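Local coordinates for uncharacterized protein MJ0690 (Methanocaldococcus jannaschii, PDB 3K32), which is of unknown function but probably binds nucleotide through a HUP-type alpha/beta fold and is predicted to be a tRNA methyltransferase subunit, at residues Val70-Asp75 and Ile176-Arg180; Ser20-Val24 and Leu149-Phe154; Glu96-Asp100 and Leu126-Ile132. One frame throughout, in Å; residues are numbered along the deposited sequence.

Helices 17-28, 68-80, 84-98 and 120-130 belong to the parallel-sheet part of the fold, with the strand order 3-2-1-4-5 of Rossmann-like HUP proteins. Contact 3 joins two of them; contacts 1 and 2 join helices 68-80 and 17-28 to the C-terminal helices 169-180 and 143-153. Along the chain, contacts 1 and 2 interlock, and contact 3 is nested inside the loops closed by both. Centre to centre, contacts 1 and 2 lie about 32 Å apart on opposite sides of the chain's centre, with contact 3 about 27 Å from each. Residues of contacts 2 and 3 reach the second subunit. Contacts 1 and 2 thus bring C-terminal helices back onto the first half of the chain.

Contact 1: Val70-Asp75 and Ile176-Arg180; sequences VEKAAD and ILKER
R180 reaches across to helix 68-80 with its chain extended from CG to NE, presenting the guanidinium end-on to D75. Both terminal nitrogens grip one oxygen: D75 OD1 receives NH1 at 2.7 Å on its anti side and NH2 at 2.6 Å on its syn side, with the carboxylate and guanidinium planes 21° apart. Both approach out of the carboxylate plane, NH2 more steeply, and sharing one oxygen leaves both bonds bent. The same NH2 donates to E71 OE1 at 3.0 Å, nearly end-on but tilted from the guanidinium plane. A74 CB sits over one guanidinium face, nearest NH1 at 3.4 Å and offset toward the rim. This salt-bridge network, one arginine shared by acids one helical turn apart, spans helices whose short segments cross at -65°, axes 10.3 Å apart. Water 1 accepts from R180 NE and gives a weak bond to E71 OE1. E71 OE2 is paired with R67, which also bridges to E179. Alongside the charged groups, I176 crosses V70 at about a right angle, its CD1 3.5 Å from V70 CG2. I176 CG2, anti to the backbone N, turns to A74 CB at 3.9 Å, and L177 CD2 meets that methyl at 4.0 Å.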
# COMPACT_ATOMS: atom_id res chain seq x y z
N VAL B 70 -19.52 18.84 7.05
CA VAL B 70 -18.47 19.66 7.66
C VAL B 70 -18.94 20.42 8.89
O VAL B 70 -18.16 20.65 9.81
CB VAL B 70 -17.79 20.63 6.65
CG1 VAL B 70 -16.77 19.87 5.81
CG2 VAL B 70 -18.83 21.36 5.77
N GLU B 71 -20.21 20.79 8.91
CA GLU B 71 -20.78 21.44 10.09
C GLU B 71 -20.52 20.55 11.31
O GLU B 71 -20.13 21.03 12.38
CB GLU B 71 -22.27 21.72 9.92
CG GLU B 71 -22.56 22.84 8.93
CD GLU B 71 -22.07 24.21 9.41
OE1 GLU B 71 -21.74 24.34 10.61
OE2 GLU B 71 -22.01 25.15 8.59
N LYS B 72 -20.72 19.25 11.13
CA LYS B 72 -20.52 18.30 12.20
C LYS B 72 -19.02 18.09 12.51
O LYS B 72 -18.63 17.93 13.67
CB LYS B 72 -21.21 16.97 11.88
CG LYS B 72 -20.92 15.90 12.89
CD LYS B 72 -21.87 14.74 12.76
CE LYS B 72 -21.76 13.84 13.98
NZ LYS B 72 -21.94 14.59 15.27
N ALA B 73 -18.19 18.11 11.47
CA ALA B 73 -16.75 18.02 11.67
C ALA B 73 -16.31 19.19 12.52
O ALA B 73 -15.43 19.06 13.37
CB ALA B 73 -16.00 18.01 10.36
N ALA B 74 -16.92 20.34 12.26
CA ALA B 74 -16.65 21.54 13.06
C ALA B 74 -17.04 21.29 14.52
O ALA B 74 -16.25 21.53 15.43
CB ALA B 74 -17.39 22.73 12.49
N ASP B 75 -18.24 20.76 14.75
CA ASP B 75 -18.68 20.48 16.11
C ASP B 75 -17.66 19.57 16.77
O ASP B 75 -17.22 19.83 17.89
CB ASP B 75 -20.07 19.84 16.15
CG ASP B 75 -21.14 20.71 15.48
OD1 ASP B 75 -20.96 21.94 15.41
OD2 ASP B 75 -22.17 20.15 15.03
N ILE B 176 -15.55 27.19 8.48
CA ILE B 176 -16.72 27.17 9.35
C ILE B 176 -16.31 27.60 10.75
O ILE B 176 -17.02 28.36 11.40
CB ILE B 176 -17.40 25.77 9.38
CG1 ILE B 176 -17.89 25.39 7.98
CG2 ILE B 176 -18.57 25.76 10.36
CD1 ILE B 176 -18.56 24.05 7.92
N LEU B 177 -15.14 27.15 11.19
CA LEU B 177 -14.66 27.46 12.53
C LEU B 177 -14.47 28.96 12.71
O LEU B 177 -14.86 29.53 13.73
CB LEU B 177 -13.37 26.71 12.84
CG LEU B 177 -13.54 25.19 12.92
CD1 LEU B 177 -12.20 24.47 13.00
CD2 LEU B 177 -14.42 24.83 14.09
N LYS B 178 -13.89 29.60 11.70
CA LYS B 178 -13.78 31.04 11.70
C LYS B 178 -15.16 31.69 11.85
O LYS B 178 -15.42 32.36 12.85
CB LYS B 178 -13.06 31.54 10.45
CG LYS B 178 -11.55 31.42 10.53
CD LYS B 178 -10.84 32.20 9.42
CE LYS B 178 -10.39 31.29 8.28
NZ LYS B 178 -9.15 30.53 8.62
N GLU B 179 -16.04 31.46 10.88
CA GLU B 179 -17.38 32.02 10.93
C GLU B 179 -17.93 31.90 12.34
O GLU B 179 -18.65 32.78 12.82
CB GLU B 179 -18.34 31.28 10.00
CG GLU B 179 -18.18 31.61 8.53
CD GLU B 179 -19.07 30.73 7.66
OE1 GLU B 179 -19.90 29.99 8.22
OE2 GLU B 179 -18.93 30.79 6.42
N ARG B 180 -17.58 30.80 12.99
CA ARG B 180 -18.23 30.42 14.23
C ARG B 180 -17.76 31.26 15.40
O ARG B 180 -18.40 31.29 16.46
CB ARG B 180 -18.03 28.93 14.51
CG ARG B 180 -19.08 28.05 13.84
CD ARG B 180 -18.83 26.59 14.14
NE ARG B 180 -19.86 25.72 13.61
CZ ARG B 180 -20.07 24.48 14.03
NH1 ARG B 180 -19.31 23.99 15.00
NH2 ARG B 180 -21.03 23.73 13.49
O HOH W 1 -21.07 27.59 11.21

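Contact 2: Ser20-Val24 and Leu149-Phe154; sequences SLSAV and LASEFF
Helix 17-28, on which L21 and V24 meet F153 and F154, begins within an SGGKDS sequence, which matches the PP-loop signature of ATP pyrophosphatases and is consistent with a phosphate-binding loop at its N-terminus. Its partner is the end of helix 143-153, where the chain leaves helical geometry at F154; the two short helical axes cross at 68°, 10.9 Å apart. L21 has its CG anti to the carbonyl carbon (chi1 -75°), which swings the branch point toward the other helix, where the two methyls part. CD1 lies 3.8 Å from L149 CB, while CD2 approaches F154 CE2 obliquely at 3.4 Å. V24 divides its branches similarly: CG2 meets the edge of the F154 ring, 3.8 Å from CZ, and CG1 approaches F153 CE1 at an oblique slant. S20 CB, 3.7 Å from F154 CZ, completes the apolar surface, its OG being bonded instead to G16 O in the loop. One face of the F154 ring is covered within its own segment by F153 CB, 3.8 Å above the ring centre. An alanine in place of L21 is likely to open a gap between L149 and F154, leaving that ring without the methyl touching CE2. F154 begins strand 154-159, antiparallel to strand 193-199, whose V196 and L199 touch its ring. Helix 47-56 supplies T52 and L56 against S20, and L29 and Y31 of the second subunit pack on F153 and L149, so the contact lies beside the subunit interface.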
# COMPACT_ATOMS: atom_id res chain seq x y z
N SER B 20 -0.99 12.84 -5.33
CA SER B 20 -0.54 12.80 -6.71
C SER B 20 0.18 11.48 -7.01
O SER B 20 -0.01 10.90 -8.05
CB SER B 20 0.38 13.98 -7.00
OG SER B 20 -0.29 15.20 -6.78
N LEU B 21 1.01 11.02 -6.08
CA LEU B 21 1.64 9.71 -6.19
C LEU B 21 0.60 8.61 -6.33
O LEU B 21 0.80 7.66 -7.10
CB LEU B 21 2.56 9.42 -5.00
CG LEU B 21 3.90 10.15 -4.95
CD1 LEU B 21 4.73 9.67 -3.77
CD2 LEU B 21 4.66 9.98 -6.27
N SER B 22 -0.51 8.72 -5.60
CA SER B 22 -1.53 7.68 -5.73
C SER B 22 -2.07 7.65 -7.16
O SER B 22 -2.17 6.58 -7.76
CB SER B 22 -2.65 7.78 -4.68
OG SER B 22 -3.50 8.89 -4.91
N ALA B 23 -2.40 8.82 -7.69
CA ALA B 23 -2.85 8.95 -9.07
C ALA B 23 -1.87 8.24 -9.99
O ALA B 23 -2.23 7.29 -10.69
CB ALA B 23 -2.96 10.42 -9.47
N VAL B 24 -0.63 8.71 -9.95
CA VAL B 24 0.45 8.22 -10.78
C VAL B 24 0.62 6.71 -10.69
O VAL B 24 0.82 6.03 -11.68
CB VAL B 24 1.78 8.89 -10.37
CG1 VAL B 24 2.95 8.25 -11.11
CG2 VAL B 24 1.71 10.38 -10.63
N LEU B 149 10.01 9.11 -3.31
CA LEU B 149 9.26 8.94 -4.55
C LEU B 149 8.76 10.28 -5.10
O LEU B 149 8.83 10.53 -6.31
CB LEU B 149 8.10 7.97 -4.35
CG LEU B 149 8.43 6.47 -4.27
CD1 LEU B 149 7.28 5.68 -3.69
CD2 LEU B 149 8.83 5.90 -5.63
N ALA B 150 8.24 11.12 -4.21
CA ALA B 150 7.78 12.46 -4.58
C ALA B 150 8.88 13.25 -5.28
O ALA B 150 8.67 13.86 -6.33
CB ALA B 150 7.27 13.21 -3.34
N SER B 151 10.08 13.24 -4.70
CA SER B 151 11.15 14.02 -5.28
C SER B 151 11.68 13.39 -6.58
O SER B 151 12.31 14.06 -7.39
CB SER B 151 12.27 14.24 -4.25
OG SER B 151 12.97 13.04 -3.99
N GLU B 152 11.40 12.11 -6.79
CA GLU B 152 11.80 11.49 -8.05
C GLU B 152 10.83 11.77 -9.19
O GLU B 152 11.25 11.90 -10.34
CB GLU B 152 12.00 9.99 -7.88
CG GLU B 152 13.45 9.60 -7.84
CD GLU B 152 13.75 8.47 -8.79
OE1 GLU B 152 13.91 8.73 -10.00
OE2 GLU B 152 13.82 7.31 -8.33
N PHE B 153 9.55 11.89 -8.88
CA PHE B 153 8.55 12.15 -9.92
C PHE B 153 8.28 13.63 -10.15
O PHE B 153 8.03 14.06 -11.27
CB PHE B 153 7.23 11.44 -9.60
CG PHE B 153 7.21 10.00 -10.00
CD1 PHE B 153 6.73 9.62 -11.24
CD2 PHE B 153 7.66 9.01 -9.15
CE1 PHE B 153 6.70 8.30 -11.60
CE2 PHE B 153 7.64 7.69 -9.51
CZ PHE B 153 7.16 7.33 -10.73
N PHE B 154 8.34 14.42 -9.08
CA PHE B 154 7.81 15.78 -9.16
C PHE B 154 8.82 16.89 -8.93
O PHE B 154 9.78 16.74 -8.17
CB PHE B 154 6.64 15.96 -8.20
CG PHE B 154 5.56 14.92 -8.37
CD1 PHE B 154 4.83 14.83 -9.54
CD2 PHE B 154 5.25 14.04 -7.33
CE1 PHE B 154 3.83 13.87 -9.69
CE2 PHE B 154 4.24 13.09 -7.46
CZ PHE B 154 3.53 12.99 -8.64

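Contact 3: Glu96-Asp100 and Leu126-Ile132; sequences EILAD and LEMRKNI
The carboxylate of E96 and the guanidinium of R129 meet edge to edge in a salt bridge, their planes only 16° apart. R129 binds end-on with one nitrogen to each oxygen: NH1 donates to OE1 at 3.1 Å and NH2 to OE2 at 2.7 Å, each using a syn lone pair of E96, with N-H...O angles of 160° and 158°. Two straight bonds in one plane leave the pair little freedom to twist, and S125 OG, hydrogen-bonded to R129 NE, gives the guanidinium a further hold. L126 CD2 slides alongside E96, close to OE2. K130 runs across E96 at about a right angle. Bent at chi2, it carries NZ between two acids, in a salt bridge to D100 OD1 at 3.2 Å, on the syn side but well out of the carboxylate plane, and a longer one to E96 OE1 at 3.6 Å. E96, D100, R129 and K130 thus form a salt-bridge network. The K130 stem lies over A99, with CG 3.7 Å from A99 CB, and I132 CD1 packs against the backbone and methyl of A99. Both A99 and I132 touch L105 of strand 104-106. Helix 120-130 makes the beta-alpha-beta crossover from that strand to parallel neighbour 133-135, as in Rossmann-like HUP proteins.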
# COMPACT_ATOMS: atom_id res chain seq x y z
N GLU B 96 -18.76 6.33 1.96
CA GLU B 96 -20.10 5.71 1.88
C GLU B 96 -20.92 6.29 0.75
O GLU B 96 -21.57 5.56 0.00
CB GLU B 96 -20.91 5.91 3.17
CG GLU B 96 -20.38 5.22 4.38
CD GLU B 96 -20.50 3.71 4.30
OE1 GLU B 96 -21.58 3.22 3.91
OE2 GLU B 96 -19.53 3.03 4.66
N ILE B 97 -20.92 7.62 0.65
CA ILE B 97 -21.66 8.32 -0.39
C ILE B 97 -21.11 7.99 -1.77
O ILE B 97 -21.85 7.65 -2.68
CB ILE B 97 -21.63 9.85 -0.17
CG1 ILE B 97 -22.33 10.22 1.15
CG2 ILE B 97 -22.29 10.56 -1.34
CD1 ILE B 97 -22.28 11.71 1.47
N LEU B 98 -19.80 8.11 -1.93
CA LEU B 98 -19.17 7.89 -3.22
C LEU B 98 -19.28 6.43 -3.65
O LEU B 98 -19.34 6.13 -4.84
CB LEU B 98 -17.72 8.36 -3.20
CG LEU B 98 -17.52 9.87 -3.39
CD1 LEU B 98 -18.12 10.30 -4.69
CD2 LEU B 98 -18.18 10.65 -2.28
N ALA B 99 -19.32 5.53 -2.68
CA ALA B 99 -19.44 4.10 -2.98
C ALA B 99 -20.78 3.69 -3.61
O ALA B 99 -20.92 2.56 -4.05
CB ALA B 99 -19.16 3.27 -1.73
N ASP B 100 -21.76 4.58 -3.62
CA ASP B 100 -23.03 4.30 -4.28
C ASP B 100 -22.93 4.61 -5.76
O ASP B 100 -23.73 4.11 -6.56
CB ASP B 100 -24.20 5.10 -3.66
CG ASP B 100 -24.58 4.61 -2.25
OD1 ASP B 100 -24.56 3.39 -2.01
OD2 ASP B 100 -24.90 5.45 -1.38
N LEU B 126 -17.28 -2.11 3.94
CA LEU B 126 -17.50 -1.17 2.85
C LEU B 126 -17.55 -1.87 1.49
O LEU B 126 -18.44 -1.60 0.68
CB LEU B 126 -16.39 -0.10 2.87
CG LEU B 126 -16.58 1.19 2.07
CD1 LEU B 126 -16.22 0.98 0.63
CD2 LEU B 126 -18.01 1.71 2.21
N GLU B 127 -16.62 -2.78 1.25
CA GLU B 127 -16.58 -3.47 -0.03
C GLU B 127 -17.74 -4.45 -0.23
O GLU B 127 -18.26 -4.62 -1.33
CB GLU B 127 -15.27 -4.20 -0.20
CG GLU B 127 -14.06 -3.32 -0.23
CD GLU B 127 -12.91 -4.02 -0.89
OE1 GLU B 127 -12.99 -5.26 -1.00
OE2 GLU B 127 -11.94 -3.36 -1.32
N MSE B 128 -18.14 -5.12 0.85
CA MSE B 128 -19.20 -6.11 0.73
C MSE B 128 -20.59 -5.48 0.68
O MSE B 128 -21.47 -5.97 -0.02
CB MSE B 128 -19.12 -7.12 1.87
CG MSE B 128 -20.32 -8.05 1.90
SE MSE B 128 -20.26 -9.30 3.38
CE MSE B 128 -18.52 -10.11 2.99
N ARG B 129 -20.77 -4.38 1.41
CA ARG B 129 -22.07 -3.73 1.48
C ARG B 129 -22.35 -2.97 0.20
O ARG B 129 -23.50 -2.86 -0.24
CB ARG B 129 -22.13 -2.77 2.66
CG ARG B 129 -22.30 -3.45 4.02
CD ARG B 129 -22.46 -2.43 5.15
NE ARG B 129 -21.29 -1.57 5.28
CZ ARG B 129 -21.26 -0.29 4.93
NH1 ARG B 129 -22.33 0.30 4.42
NH2 ARG B 129 -20.15 0.42 5.07
N LYS B 130 -21.31 -2.43 -0.40
CA LYS B 130 -21.49 -1.55 -1.55
C LYS B 130 -21.09 -2.26 -2.83
O LYS B 130 -21.25 -1.71 -3.92
CB LYS B 130 -20.65 -0.29 -1.37
CG LYS B 130 -20.95 0.45 -0.09
CD LYS B 130 -22.24 1.21 -0.16
CE LYS B 130 -22.37 2.18 1.03
NZ LYS B 130 -23.67 2.92 1.02
N ASN B 131 -20.60 -3.48 -2.70
CA ASN B 131 -20.10 -4.24 -3.83
C ASN B 131 -19.09 -3.43 -4.61
O ASN B 131 -19.25 -3.18 -5.79
CB ASN B 131 -21.22 -4.63 -4.78
CG ASN B 131 -20.71 -5.48 -5.90
OD1 ASN B 131 -19.71 -6.15 -5.76
ND2 ASN B 131 -21.38 -5.43 -7.03
N ILE B 132 -18.04 -3.04 -3.92
CA ILE B 132 -17.11 -2.07 -4.44
C ILE B 132 -15.66 -2.47 -4.17
O ILE B 132 -15.38 -3.29 -3.27
CB ILE B 132 -17.45 -0.70 -3.83
CG1 ILE B 132 -18.06 0.21 -4.88
CG2 ILE B 132 -16.26 -0.07 -3.13
CD1 ILE B 132 -18.07 1.63 -4.43